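Local coordinates for hypothetical protein AF1432 (Archaeoglobus fulgidus, PDB 1YNB) that probably removes the 5'-phosphate from 2'-deoxyribonucleoside 5'-monophosphates as a homodimeric, metal-dependent phosphohydrolase of the HD-domain family, at residues Y141-A146 against V162-K167; L128-V133 against K157-V162; L53-G58 against E62-A67; A47-I52 against D124-A129. One frame throughout, in Å; residues are numbered along the deposited sequence.

Contact 1. Residues Y141-A146 against V162-K167; sequences YAIRFA and VLMERK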
loop_
_atom_site.group_PDB
_atom_site.type_symbol
_atom_site.label_atom_id
_atom_site.label_comp_id
_atom_site.label_asym_id
_atom_site.label_seq_id
_atom_site.Cartn_x
_atom_site.Cartn_y
_atom_site.Cartn_z
ATOM N N TYR A 141 19.458 -3.409 13.474
ATOM C CA TYR A 141 19.419 -4.812 13.861
ATOM C C TYR A 141 18.470 -5.649 12.989
ATOM O O TYR A 141 18.619 -6.862 12.908
ATOM C CB TYR A 141 19.009 -4.938 15.319
ATOM C CG TYR A 141 19.227 -6.330 15.876
ATOM C CD1 TYR A 141 20.495 -6.737 16.297
ATOM C CD2 TYR A 141 18.166 -7.231 16.000
ATOM C CE1 TYR A 141 20.703 -8.013 16.837
ATOM C CE2 TYR A 141 18.358 -8.499 16.535
ATOM C CZ TYR A 141 19.633 -8.878 16.953
ATOM O OH TYR A 141 19.840 -10.122 17.499
ATOM N N ALA A 142 17.509 -4.996 12.347
ATOM C CA ALA A 142 16.568 -5.740 11.477
ATOM C C ALA A 142 17.321 -6.604 10.469
ATOM O O ALA A 142 16.797 -7.618 10.025
ATOM C CB ALA A 142 15.663 -4.775 10.736
ATOM N N ILE A 143 18.532 -6.207 10.093
ATOM C CA ILE A 143 19.310 -6.950 9.105
ATOM C C ILE A 143 19.616 -8.379 9.540
ATOM O O ILE A 143 19.921 -9.215 8.690
ATOM C CB ILE A 143 20.657 -6.218 8.722
ATOM C CG1 ILE A 143 21.202 -6.777 7.401
ATOM C CG2 ILE A 143 21.727 -6.380 9.822
ATOM C CD1 ILE A 143 20.358 -6.369 6.195
ATOM N N ARG A 144 19.523 -8.668 10.836
ATOM C CA ARG A 144 19.823 -10.014 11.296
ATOM C C ARG A 144 18.800 -11.011 10.766
ATOM O O ARG A 144 19.118 -12.199 10.616
ATOM C CB ARG A 144 19.828 -10.105 12.827
ATOM C CG ARG A 144 20.951 -9.355 13.530
ATOM C CD ARG A 144 22.314 -9.700 12.951
ATOM N NE ARG A 144 23.415 -9.279 13.819
ATOM C CZ ARG A 144 23.597 -8.044 14.283
ATOM N NH1 ARG A 144 22.750 -7.066 13.968
ATOM N NH2 ARG A 144 24.632 -7.791 15.088
ATOM N N PHE A 145 17.570 -10.554 10.539
ATOM C CA PHE A 145 16.537 -11.455 10.012
ATOM C C PHE A 145 16.841 -11.841 8.558
ATOM O O PHE A 145 16.193 -12.732 8.004
ATOM C CB PHE A 145 15.136 -10.804 10.093
ATOM C CG PHE A 145 14.570 -10.684 11.499
ATOM C CD1 PHE A 145 13.675 -11.642 11.998
ATOM C CD2 PHE A 145 14.872 -9.578 12.294
ATOM C CE1 PHE A 145 13.079 -11.496 13.262
ATOM C CE2 PHE A 145 14.285 -9.422 13.560
ATOM C CZ PHE A 145 13.385 -10.379 14.043
ATOM N N ALA A 146 17.784 -11.160 7.920
ATOM C CA ALA A 146 18.142 -11.476 6.554
ATOM C C ALA A 146 19.482 -12.193 6.483
ATOM O O ALA A 146 19.937 -12.502 5.396
ATOM C CB ALA A 146 18.222 -10.220 5.716
ATOM N N VAL A 162 21.923 -11.694 -4.487
ATOM C CA VAL A 162 21.855 -10.344 -5.032
ATOM C C VAL A 162 21.204 -9.381 -4.023
ATOM O O VAL A 162 21.643 -8.237 -3.911
ATOM C CB VAL A 162 21.104 -10.320 -6.401
ATOM C CG1 VAL A 162 20.922 -8.880 -6.913
ATOM C CG2 VAL A 162 21.942 -11.107 -7.419
ATOM N N LEU A 163 20.181 -9.850 -3.299
ATOM C CA LEU A 163 19.506 -9.026 -2.279
ATOM C C LEU A 163 20.573 -8.501 -1.312
ATOM O O LEU A 163 20.598 -7.309 -0.978
ATOM C CB LEU A 163 18.543 -9.871 -1.444
ATOM C CG LEU A 163 17.368 -9.377 -0.568
ATOM C CD1 LEU A 163 17.377 -10.123 0.777
ATOM C CD2 LEU A 163 17.292 -7.864 -0.467
ATOM N N MET A 164 21.415 -9.414 -0.832
ATOM C CA MET A 164 22.442 -9.036 0.142
ATOM C C MET A 164 23.655 -8.319 -0.439
ATOM O O MET A 164 24.367 -7.608 0.296
ATOM C CB MET A 164 22.856 -10.268 0.960
ATOM C CG MET A 164 21.677 -10.976 1.719
ATOM S SD MET A 164 20.781 -9.874 2.874
ATOM C CE MET A 164 21.900 -9.999 4.372
ATOM N N GLU A 165 23.916 -8.490 -1.737
ATOM C CA GLU A 165 25.024 -7.777 -2.368
ATOM C C GLU A 165 24.607 -6.315 -2.478
ATOM O O GLU A 165 25.394 -5.414 -2.206
ATOM C CB GLU A 165 25.286 -8.271 -3.788
ATOM C CG GLU A 165 25.915 -9.641 -3.878
ATOM C CD GLU A 165 26.228 -10.006 -5.321
ATOM O OE1 GLU A 165 25.292 -10.002 -6.173
ATOM O OE2 GLU A 165 27.418 -10.283 -5.596
ATOM N N ARG A 166 23.352 -6.097 -2.871
ATOM C CA ARG A 166 22.844 -4.750 -3.071
ATOM C C ARG A 166 22.430 -4.020 -1.799
ATOM O O ARG A 166 22.738 -2.830 -1.661
ATOM C CB ARG A 166 21.612 -4.760 -4.002
ATOM C CG ARG A 166 21.837 -5.290 -5.415
ATOM C CD ARG A 166 20.522 -5.234 -6.265
ATOM N NE ARG A 166 20.013 -3.865 -6.484
ATOM C CZ ARG A 166 18.993 -3.303 -5.825
ATOM N NH1 ARG A 166 18.343 -3.984 -4.894
ATOM N NH2 ARG A 166 18.633 -2.036 -6.090
ATOM N N LYS A 167 21.743 -4.738 -0.902
ATOM C CA LYS A 167 21.169 -4.179 0.325
ATOM C C LYS A 167 20.643 -2.787 0.011
ATOM O O LYS A 167 20.940 -1.808 0.674
ATOM C CB LYS A 167 22.182 -4.146 1.466
ATOM C CG LYS A 167 22.484 -5.524 2.037
ATOM C CD LYS A 167 23.180 -5.417 3.399
ATOM C CE LYS A 167 23.694 -6.765 3.894
ATOM N NZ LYS A 167 24.876 -7.222 3.129
#

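Contact 2. Residues L128-V133 against K157-V162; sequences LAFQGV and KEIYRV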
loop_
_atom_site.group_PDB
_atom_site.type_symbol
_atom_site.label_atom_id
_atom_site.label_comp_id
_atom_site.label_asym_id
_atom_site.label_seq_id
_atom_site.Cartn_x
_atom_site.Cartn_y
_atom_site.Cartn_z
ATOM N N LEU A 128 11.059 -12.693 4.324
ATOM C CA LEU A 128 11.598 -12.191 5.604
ATOM C C LEU A 128 12.926 -11.483 5.389
ATOM O O LEU A 128 13.146 -10.387 5.939
ATOM C CB LEU A 128 11.788 -13.356 6.595
ATOM C CG LEU A 128 12.505 -13.038 7.919
ATOM C CD1 LEU A 128 11.669 -12.089 8.795
ATOM C CD2 LEU A 128 12.668 -14.330 8.636
ATOM N N ALA A 129 13.831 -12.066 4.595
ATOM C CA ALA A 129 15.120 -11.420 4.333
ATOM C C ALA A 129 14.911 -10.067 3.628
ATOM O O ALA A 129 15.560 -9.078 3.961
ATOM C CB ALA A 129 16.049 -12.342 3.467
ATOM N N PHE A 130 14.022 -10.004 2.635
ATOM C CA PHE A 130 13.774 -8.717 1.969
ATOM C C PHE A 130 13.228 -7.678 2.984
ATOM O O PHE A 130 13.650 -6.509 2.962
ATOM C CB PHE A 130 12.719 -8.850 0.846
ATOM C CG PHE A 130 13.324 -9.119 -0.498
ATOM C CD1 PHE A 130 13.726 -10.411 -0.846
ATOM C CD2 PHE A 130 13.498 -8.084 -1.404
ATOM C CE1 PHE A 130 14.300 -10.656 -2.127
ATOM C CE2 PHE A 130 14.054 -8.293 -2.652
ATOM C CZ PHE A 130 14.461 -9.599 -3.029
ATOM N N GLN A 131 12.318 -8.120 3.849
ATOM C CA GLN A 131 11.692 -7.215 4.822
ATOM C C GLN A 131 12.741 -6.799 5.873
ATOM O O GLN A 131 12.705 -5.671 6.397
ATOM C CB GLN A 131 10.485 -7.865 5.490
ATOM C CG GLN A 131 9.693 -6.881 6.397
ATOM C CD GLN A 131 9.179 -5.632 5.669
ATOM O OE1 GLN A 131 8.187 -5.699 4.926
ATOM N NE2 GLN A 131 9.838 -4.481 5.894
ATOM N N GLY A 132 13.684 -7.691 6.124
ATOM C CA GLY A 132 14.777 -7.393 7.062
ATOM C C GLY A 132 15.679 -6.288 6.498
ATOM O O GLY A 132 16.080 -5.348 7.221
ATOM N N VAL A 133 16.026 -6.398 5.214
ATOM C CA VAL A 133 16.846 -5.395 4.542
ATOM C C VAL A 133 16.081 -4.076 4.508
ATOM O O VAL A 133 16.690 -3.018 4.737
ATOM C CB VAL A 133 17.198 -5.825 3.108
ATOM C CG1 VAL A 133 17.779 -4.667 2.292
ATOM C CG2 VAL A 133 18.257 -6.941 3.173
ATOM N N LYS A 157 18.543 -19.079 -3.667
ATOM C CA LYS A 157 19.912 -18.713 -3.300
ATOM C C LYS A 157 20.460 -17.589 -4.174
ATOM O O LYS A 157 21.145 -16.689 -3.690
ATOM C CB LYS A 157 20.831 -19.947 -3.373
ATOM C CG LYS A 157 20.642 -20.910 -2.203
ATOM C CD LYS A 157 21.449 -22.203 -2.424
ATOM C CE LYS A 157 21.202 -23.215 -1.301
ATOM N NZ LYS A 157 21.846 -24.544 -1.619
ATOM N N GLU A 158 20.145 -17.610 -5.459
ATOM C CA GLU A 158 20.639 -16.582 -6.365
ATOM C C GLU A 158 19.994 -15.219 -6.036
ATOM O O GLU A 158 20.679 -14.183 -5.953
ATOM C CB GLU A 158 20.337 -17.009 -7.816
ATOM C CG GLU A 158 20.835 -16.059 -8.923
ATOM C CD GLU A 158 20.851 -16.695 -10.347
ATOM O OE1 GLU A 158 20.028 -17.599 -10.658
ATOM O OE2 GLU A 158 21.690 -16.265 -11.178
ATOM N N ILE A 159 18.681 -15.224 -5.836
ATOM C CA ILE A 159 17.964 -13.973 -5.513
ATOM C C ILE A 159 18.490 -13.419 -4.175
ATOM O O ILE A 159 18.713 -12.230 -4.027
ATOM C CB ILE A 159 16.446 -14.244 -5.399
ATOM C CG1 ILE A 159 15.872 -14.477 -6.799
ATOM C CG2 ILE A 159 15.700 -13.021 -4.791
ATOM C CD1 ILE A 159 14.410 -14.848 -6.745
ATOM N N TYR A 160 18.645 -14.294 -3.198
ATOM C CA TYR A 160 19.155 -13.902 -1.882
ATOM C C TYR A 160 20.561 -13.290 -2.010
ATOM O O TYR A 160 20.869 -12.258 -1.402
ATOM C CB TYR A 160 19.212 -15.135 -0.981
ATOM C CG TYR A 160 19.786 -14.889 0.383
ATOM C CD1 TYR A 160 19.130 -14.066 1.297
ATOM C CD2 TYR A 160 20.997 -15.463 0.766
ATOM C CE1 TYR A 160 19.659 -13.823 2.553
ATOM C CE2 TYR A 160 21.549 -15.219 2.047
ATOM C CZ TYR A 160 20.866 -14.399 2.930
ATOM O OH TYR A 160 21.372 -14.172 4.202
ATOM N N ARG A 161 21.419 -13.926 -2.797
ATOM C CA ARG A 161 22.775 -13.408 -2.960
ATOM C C ARG A 161 22.758 -11.971 -3.479
ATOM O O ARG A 161 23.496 -11.117 -2.982
ATOM C CB ARG A 161 23.603 -14.307 -3.913
ATOM C CG ARG A 161 25.026 -13.766 -4.105
ATOM C CD ARG A 161 25.902 -14.627 -4.972
ATOM N NE ARG A 161 27.265 -14.092 -5.024
ATOM C CZ ARG A 161 28.212 -14.545 -5.848
ATOM N NH1 ARG A 161 27.943 -15.541 -6.686
ATOM N NH2 ARG A 161 29.432 -14.020 -5.833
ATOM N N VAL A 162 21.923 -11.694 -4.487
ATOM C CA VAL A 162 21.855 -10.344 -5.032
ATOM C C VAL A 162 21.204 -9.381 -4.023
ATOM O O VAL A 162 21.643 -8.237 -3.911
ATOM C CB VAL A 162 21.104 -10.320 -6.401
ATOM C CG1 VAL A 162 20.922 -8.880 -6.913
ATOM C CG2 VAL A 162 21.942 -11.107 -7.419
#

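Contact 3. Residues L53-G58 against E62-A67; sequences LALKSG and EKACKA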
loop_
_atom_site.group_PDB
_atom_site.type_symbol
_atom_site.label_atom_id
_atom_site.label_comp_id
_atom_site.label_asym_id
_atom_site.label_seq_id
_atom_site.Cartn_x
_atom_site.Cartn_y
_atom_site.Cartn_z
ATOM N N LEU A 53 10.030 -17.954 -7.811
ATOM C CA LEU A 53 10.952 -19.081 -7.590
ATOM C C LEU A 53 10.627 -20.255 -8.510
ATOM O O LEU A 53 11.530 -20.884 -9.062
ATOM C CB LEU A 53 10.906 -19.571 -6.142
ATOM C CG LEU A 53 11.511 -18.607 -5.100
ATOM C CD1 LEU A 53 11.396 -19.188 -3.719
ATOM C CD2 LEU A 53 12.950 -18.322 -5.441
ATOM N N ALA A 54 9.341 -20.548 -8.662
ATOM C CA ALA A 54 8.932 -21.661 -9.520
ATOM C C ALA A 54 9.298 -21.359 -10.957
ATOM O O ALA A 54 9.915 -22.179 -11.618
ATOM C CB ALA A 54 7.424 -21.901 -9.385
ATOM N N LEU A 55 8.943 -20.184 -11.460
ATOM C CA LEU A 55 9.265 -19.876 -12.836
ATOM C C LEU A 55 10.763 -19.922 -13.121
ATOM O O LEU A 55 11.208 -20.532 -14.120
ATOM C CB LEU A 55 8.714 -18.508 -13.219
ATOM C CG LEU A 55 7.197 -18.401 -13.414
ATOM C CD1 LEU A 55 6.875 -17.024 -13.988
ATOM C CD2 LEU A 55 6.697 -19.496 -14.375
ATOM N N LYS A 56 11.542 -19.279 -12.248
ATOM C CA LYS A 56 12.991 -19.242 -12.405
ATOM C C LYS A 56 13.611 -20.625 -12.232
ATOM O O LYS A 56 14.759 -20.835 -12.602
ATOM C CB LYS A 56 13.610 -18.263 -11.390
ATOM C CG LYS A 56 13.361 -16.789 -11.715
ATOM C CD LYS A 56 14.329 -16.283 -12.777
ATOM C CE LYS A 56 13.763 -15.073 -13.506
ATOM N NZ LYS A 56 14.741 -14.478 -14.460
ATOM N N SER A 57 12.871 -21.554 -11.650
ATOM C CA SER A 57 13.363 -22.913 -11.457
ATOM C C SER A 57 12.949 -23.777 -12.639
ATOM O O SER A 57 13.058 -24.999 -12.586
ATOM C CB SER A 57 12.791 -23.526 -10.183
ATOM O OG SER A 57 13.331 -22.896 -9.034
ATOM N N GLY A 58 12.447 -23.128 -13.680
ATOM C CA GLY A 58 12.012 -23.825 -14.866
ATOM C C GLY A 58 10.614 -24.421 -14.846
ATOM O O GLY A 58 10.185 -24.951 -15.879
ATOM N N GLU A 62 1.460 -22.858 -14.585
ATOM C CA GLU A 62 0.450 -23.496 -13.757
ATOM C C GLU A 62 1.069 -23.912 -12.452
ATOM O O GLU A 62 0.455 -23.815 -11.385
ATOM C CB GLU A 62 -0.154 -24.722 -14.466
ATOM C CG GLU A 62 -0.531 -24.443 -15.919
ATOM C CD GLU A 62 0.705 -24.248 -16.778
ATOM O OE1 GLU A 62 0.804 -23.242 -17.527
ATOM O OE2 GLU A 62 1.593 -25.122 -16.690
ATOM N N LYS A 63 2.303 -24.379 -12.539
ATOM C CA LYS A 63 3.040 -24.823 -11.366
ATOM C C LYS A 63 3.377 -23.580 -10.495
ATOM O O LYS A 63 3.287 -23.621 -9.279
ATOM C CB LYS A 63 4.338 -25.513 -11.837
ATOM C CG LYS A 63 4.892 -26.602 -10.911
ATOM C CD LYS A 63 4.006 -27.861 -10.855
ATOM C CE LYS A 63 3.729 -28.506 -12.242
ATOM N NZ LYS A 63 4.926 -29.030 -12.979
ATOM N N ALA A 64 3.787 -22.499 -11.145
ATOM C CA ALA A 64 4.133 -21.252 -10.440
ATOM C C ALA A 64 2.880 -20.722 -9.710
ATOM O O ALA A 64 2.958 -20.309 -8.549
ATOM C CB ALA A 64 4.645 -20.242 -11.429
ATOM N N CYS A 65 1.724 -20.745 -10.380
ATOM C CA CYS A 65 0.480 -20.277 -9.756
ATOM C C CYS A 65 0.108 -21.142 -8.554
ATOM O O CYS A 65 -0.477 -20.686 -7.576
ATOM C CB CYS A 65 -0.662 -20.300 -10.780
ATOM S SG CYS A 65 -0.498 -19.129 -12.026
ATOM N N LYS A 66 0.445 -22.421 -8.596
ATOM C CA LYS A 66 0.119 -23.282 -7.472
ATOM C C LYS A 66 1.029 -22.999 -6.261
ATOM O O LYS A 66 0.656 -23.172 -5.085
ATOM C CB LYS A 66 0.288 -24.742 -7.894
ATOM C CG LYS A 66 -0.062 -25.736 -6.829
ATOM C CD LYS A 66 -0.075 -27.148 -7.458
ATOM C CE LYS A 66 -0.605 -28.184 -6.504
ATOM N NZ LYS A 66 -0.464 -29.533 -7.158
ATOM N N ALA A 67 2.250 -22.617 -6.569
ATOM C CA ALA A 67 3.207 -22.327 -5.519
ATOM C C ALA A 67 2.756 -21.030 -4.829
ATOM O O ALA A 67 2.852 -20.916 -3.612
ATOM C CB ALA A 67 4.587 -22.176 -6.120
#

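Contact 4. Residues A47-I52 against D124-A129; sequences AIIAFI and DKLELA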
loop_
_atom_site.group_PDB
_atom_site.type_symbol
_atom_site.label_atom_id
_atom_site.label_comp_id
_atom_site.label_asym_id
_atom_site.label_seq_id
_atom_site.Cartn_x
_atom_site.Cartn_y
_atom_site.Cartn_z
ATOM N N ALA A 47 3.858 -15.001 -1.562
ATOM C CA ALA A 47 3.170 -15.683 -2.672
ATOM C C ALA A 47 3.746 -15.255 -3.996
ATOM O O ALA A 47 4.044 -16.099 -4.849
ATOM C CB ALA A 47 1.646 -15.455 -2.597
ATOM N N ILE A 48 3.952 -13.950 -4.198
ATOM C CA ILE A 48 4.553 -13.479 -5.418
ATOM C C ILE A 48 5.982 -14.040 -5.544
ATOM O O ILE A 48 6.410 -14.501 -6.622
ATOM C CB ILE A 48 4.496 -11.928 -5.452
ATOM C CG1 ILE A 48 3.022 -11.505 -5.578
ATOM C CG2 ILE A 48 5.328 -11.340 -6.618
ATOM C CD1 ILE A 48 2.806 -10.011 -5.445
ATOM N N ILE A 49 6.744 -14.036 -4.453
ATOM C CA ILE A 49 8.083 -14.612 -4.551
ATOM C C ILE A 49 8.048 -16.114 -4.929
ATOM O O ILE A 49 8.896 -16.564 -5.701
ATOM C CB ILE A 49 8.828 -14.467 -3.212
ATOM C CG1 ILE A 49 9.132 -12.953 -3.015
ATOM C CG2 ILE A 49 10.153 -15.244 -3.232
ATOM C CD1 ILE A 49 9.737 -12.630 -1.566
ATOM N N ALA A 50 7.094 -16.858 -4.367
ATOM C CA ALA A 50 7.004 -18.302 -4.630
ATOM C C ALA A 50 6.737 -18.528 -6.125
ATOM O O ALA A 50 7.299 -19.451 -6.728
ATOM C CB ALA A 50 5.925 -18.932 -3.782
ATOM N N PHE A 51 5.901 -17.672 -6.702
ATOM C CA PHE A 51 5.586 -17.691 -8.138
ATOM C C PHE A 51 6.913 -17.496 -8.887
ATOM O O PHE A 51 7.274 -18.274 -9.779
ATOM C CB PHE A 51 4.637 -16.549 -8.450
ATOM C CG PHE A 51 4.262 -16.437 -9.892
ATOM C CD1 PHE A 51 3.295 -17.288 -10.436
ATOM C CD2 PHE A 51 4.849 -15.473 -10.697
ATOM C CE1 PHE A 51 2.913 -17.170 -11.782
ATOM C CE2 PHE A 51 4.483 -15.341 -12.040
ATOM C CZ PHE A 51 3.493 -16.215 -12.569
ATOM N N ILE A 52 7.668 -16.461 -8.501
ATOM C CA ILE A 52 8.953 -16.203 -9.134
ATOM C C ILE A 52 9.933 -17.378 -9.003
ATOM O O ILE A 52 10.620 -17.732 -9.980
ATOM C CB ILE A 52 9.614 -14.944 -8.535
ATOM C CG1 ILE A 52 8.845 -13.694 -8.979
ATOM C CG2 ILE A 52 11.064 -14.813 -9.031
ATOM C CD1 ILE A 52 9.245 -12.418 -8.187
ATOM N N ASP A 124 8.962 -17.931 1.981
ATOM C CA ASP A 124 8.666 -17.466 3.343
ATOM C C ASP A 124 9.954 -16.833 3.878
ATOM O O ASP A 124 9.959 -15.683 4.340
ATOM C CB ASP A 124 8.270 -18.676 4.208
ATOM C CG ASP A 124 8.092 -18.333 5.681
ATOM O OD1 ASP A 124 8.302 -19.229 6.525
ATOM O OD2 ASP A 124 7.721 -17.179 6.021
ATOM N N LYS A 125 11.047 -17.574 3.809
ATOM C CA LYS A 125 12.351 -17.058 4.289
ATOM C C LYS A 125 12.915 -15.901 3.452
ATOM O O LYS A 125 13.529 -14.965 3.979
ATOM C CB LYS A 125 13.374 -18.203 4.305
ATOM C CG LYS A 125 12.996 -19.321 5.237
ATOM C CD LYS A 125 14.111 -20.366 5.175
ATOM C CE LYS A 125 13.627 -21.763 5.490
ATOM N NZ LYS A 125 14.643 -22.708 4.901
ATOM N N LEU A 126 12.763 -15.953 2.141
ATOM C CA LEU A 126 13.255 -14.866 1.316
ATOM C C LEU A 126 12.443 -13.598 1.593
ATOM O O LEU A 126 13.018 -12.501 1.557
ATOM C CB LEU A 126 13.123 -15.155 -0.186
ATOM C CG LEU A 126 14.349 -15.563 -0.998
ATOM C CD1 LEU A 126 13.963 -15.486 -2.489
ATOM C CD2 LEU A 126 15.565 -14.630 -0.732
ATOM N N GLU A 127 11.128 -13.738 1.769
ATOM C CA GLU A 127 10.281 -12.567 2.031
ATOM C C GLU A 127 10.811 -11.874 3.316
ATOM O O GLU A 127 10.940 -10.610 3.399
ATOM C CB GLU A 127 8.826 -12.978 2.203
ATOM C CG GLU A 127 7.806 -11.827 1.968
ATOM C CD GLU A 127 7.800 -10.752 3.074
ATOM O OE1 GLU A 127 7.845 -11.109 4.284
ATOM O OE2 GLU A 127 7.724 -9.549 2.714
ATOM N N LEU A 128 11.059 -12.693 4.324
ATOM C CA LEU A 128 11.598 -12.191 5.604
ATOM C C LEU A 128 12.926 -11.483 5.389
ATOM O O LEU A 128 13.146 -10.387 5.939
ATOM C CB LEU A 128 11.788 -13.356 6.595
ATOM C CG LEU A 128 12.505 -13.038 7.919
ATOM C CD1 LEU A 128 11.669 -12.089 8.795
ATOM C CD2 LEU A 128 12.668 -14.330 8.636
ATOM N N ALA A 129 13.831 -12.066 4.595
ATOM C CA ALA A 129 15.120 -11.420 4.333
ATOM C C ALA A 129 14.911 -10.067 3.628
ATOM O O ALA A 129 15.560 -9.078 3.961
ATOM C CB ALA A 129 16.049 -12.342 3.467
#

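Contact 1. Residues Y141-A146 against V162-K167
Lys-167 NZ donates to the carbonyl oxygen of Met-164 over 2.9 Å, lying in the carbonyl plane on a lone pair with a C=O...N angle of 139°. This bond lies at the C-terminal end of helix 154-166 in the all-helical HD-domain fold, and the two residues it ties together are those that meet the 3-10 turn of 141-146. Lys-167 has left the helix with positive phi; its side chain runs extended as far as CE and then bends at the last torsion (chi4 72°), which turns the ammonium back to the helix. That course leaves the aliphatic part facing Ile-143, whose CD1 stands 4.1 Å from Lys-167 CE, the two side chains crossing at about a right angle. Met-164 makes the other half of the contact. With bends at chi2 and chi3, its thioether folds over Ala-146: SD lies 3.8 Å from Ala-146 CB. No hydrogen bond links the two segments, and their backbones stay well apart, Ala-146 CA being 8.1 Å from Met-164 CA. Helix 117-135 also packs on the turn, Val-133 touching Ile-143; Leu-163 touches His-15 of the second subunit. Ala-146 O is hydrogen-bonded to the hydroxyl of Tyr-160, and it also has the methyl of Met-164 beside it, CE at 3.3 Å from O.

Contact 2. Residues L128-V133 against K157-V162
Two apolar contacts, each between an aromatic ring and an aliphatic group, join these helices, with each helix contributing one ring. Phe-130 reaches across with the outer part of its ring, so that Ile-159 CG2 sits in the ring plane at its edge, 3.8 Å from Phe-130 CE1 and 4.0 Å from Phe-130 CZ. The side chains cross at about a right angle, and the ring faces are not used in this pairing. Tyr-160 answers with its own edge: CE1 comes within 4.0 Å of the Ala-129 methyl CB, which lies near the ring plane. With chi1 at 177°, CG opposite the backbone N, the Tyr-160 ring extends to Ala-129. The short methyl admits the ring where the backbones are nearest, Ala-129 CA and Tyr-160 CA being 7.8 Å apart. Helices 117-135 and 154-166 thus pack together in the HD-domain helical bundle, the second helix also touching helix 39-56 through Ile-159.

The polar bonds run to partners outside the two helices. The Tyr-160 hydroxyl is hydrogen-bonded to Ala-146 O, and Gln-131 OE1 accepts from Lys-21 NZ of the second subunit. In that subunit the ring of His-15 meets Phe-130 edge to face.

Contact 3. Residues L53-G58 against E62-A67
A helical hairpin of the HD domain brings Ala-54, near the end of helix 39-56, against Ala-64, in the first turn of helix 61-73, ten residues further along the chain. The backbones come very close here, with Ala-54 CA 4.9 Å from Ala-64 CA. Small residues allow it: the Ala-54 methyl presses on the opposite main chain, CB standing 3.5 Å from Ala-64 CA, and Ala-67 CB lies further along at 4.3 Å from Ala-54 CB. Leu-55 meets the same Ala-64 methyl with CG and CD2, roughly at right angles to the approach of Ala-54. Its CG is anti to the carbonyl carbon (chi1 -73°), which carries the branch to the neighbouring helix and sets Leu-55 CD2 3.7 Å from Ala-64 CB. Phe-51 of helix 39-56 packs on Ala-64 as well, and Tyr-119 of helix 117-135 touches Ala-67. Helix 39-56 ends just before the turn in a Schellman motif: Gly-58, with positive phi, is the C' residue, Glu-59 N bonds to Ala-54 O, and Gly-58 N reaches Leu-55 O at 2.9 Å. A serine hydroxyl adds to this last turn by returning to a carbonyl four residues back. Ser-57 OG donates to Leu-53 O over 2.7 Å, with a C=O...O angle of 150° and the donor tilted 30° out of the carbonyl plane.

Contact 4. Residues A47-I52 against D124-A129
Helices 39-56 and 117-135 come nearest at Ile-49 and Glu-127, whose CA atoms are 7.2 Å apart. Ile-49 carries the whole contact from its side, using two branches. CG1 is anti to the carbonyl carbon (chi1 -69°) and chi2 is extended, so the longer branch drives straight at the opposite helix: CD1 abuts the main chain of Glu-127, 3.6 Å from CA and 3.8 Å from N. The same methyl is flanked by the aliphatic root of that glutamate, Glu-127 CB lying 3.9 Å from Ile-49 CD1. The shorter branch serves the neighbouring residue, with Ile-49 CG2 3.9 Å from Leu-126 CD1 and the two side chains meeting at a slant. Leu-126 also packs against Ile-159 and Tyr-160 of helix 154-166, and Ile-49 touches Ile-14 of the second subunit.

Beyond its CB, Glu-127 bends at chi2 (-71°) and its carboxylate leaves the apolar seam. There it is held at both oxygens: OE1 is hydrogen-bonded to His-42 ND1, and OE2 forms salt bridges with Arg-45 NE and with Lys-21 NZ of the second subunit. Asp-124, one turn earlier, makes a weak bond through OD2 to His-42 NE2. His-42, His-74, Asp-75 and Asp-124 converge like the metal-binding H...HD...D set of HD proteins, although they hold no metal here. Ile-49 packs against the backbone of a glutamate that probably acts from the second shell, orienting His-42 and linking this putative metal site to the subunit interface.

Contact 4 lies deepest, near the chain's centre; contacts 2 and 3 are also buried but farther out, and contact 1 is partly open, ending in an exposed lysine. All four lack cross-segment hydrogen bonds, yet their chemistry differs: branched aliphatic groups in contact 4, ring edges in contact 2, small methyls at close backbone range in contact 3, and thioether and lysine methylenes in contact 1. Contacts 2 and 4 share helix 117-135, contacts 1 and 2 share helix 154-166, and contacts 3 and 4 share helix 39-56. Leu-126 CD1 lies 3.8 Å from Ile-159 CG2, joining contacts 4 and 2. Each contact also touches the second subunit.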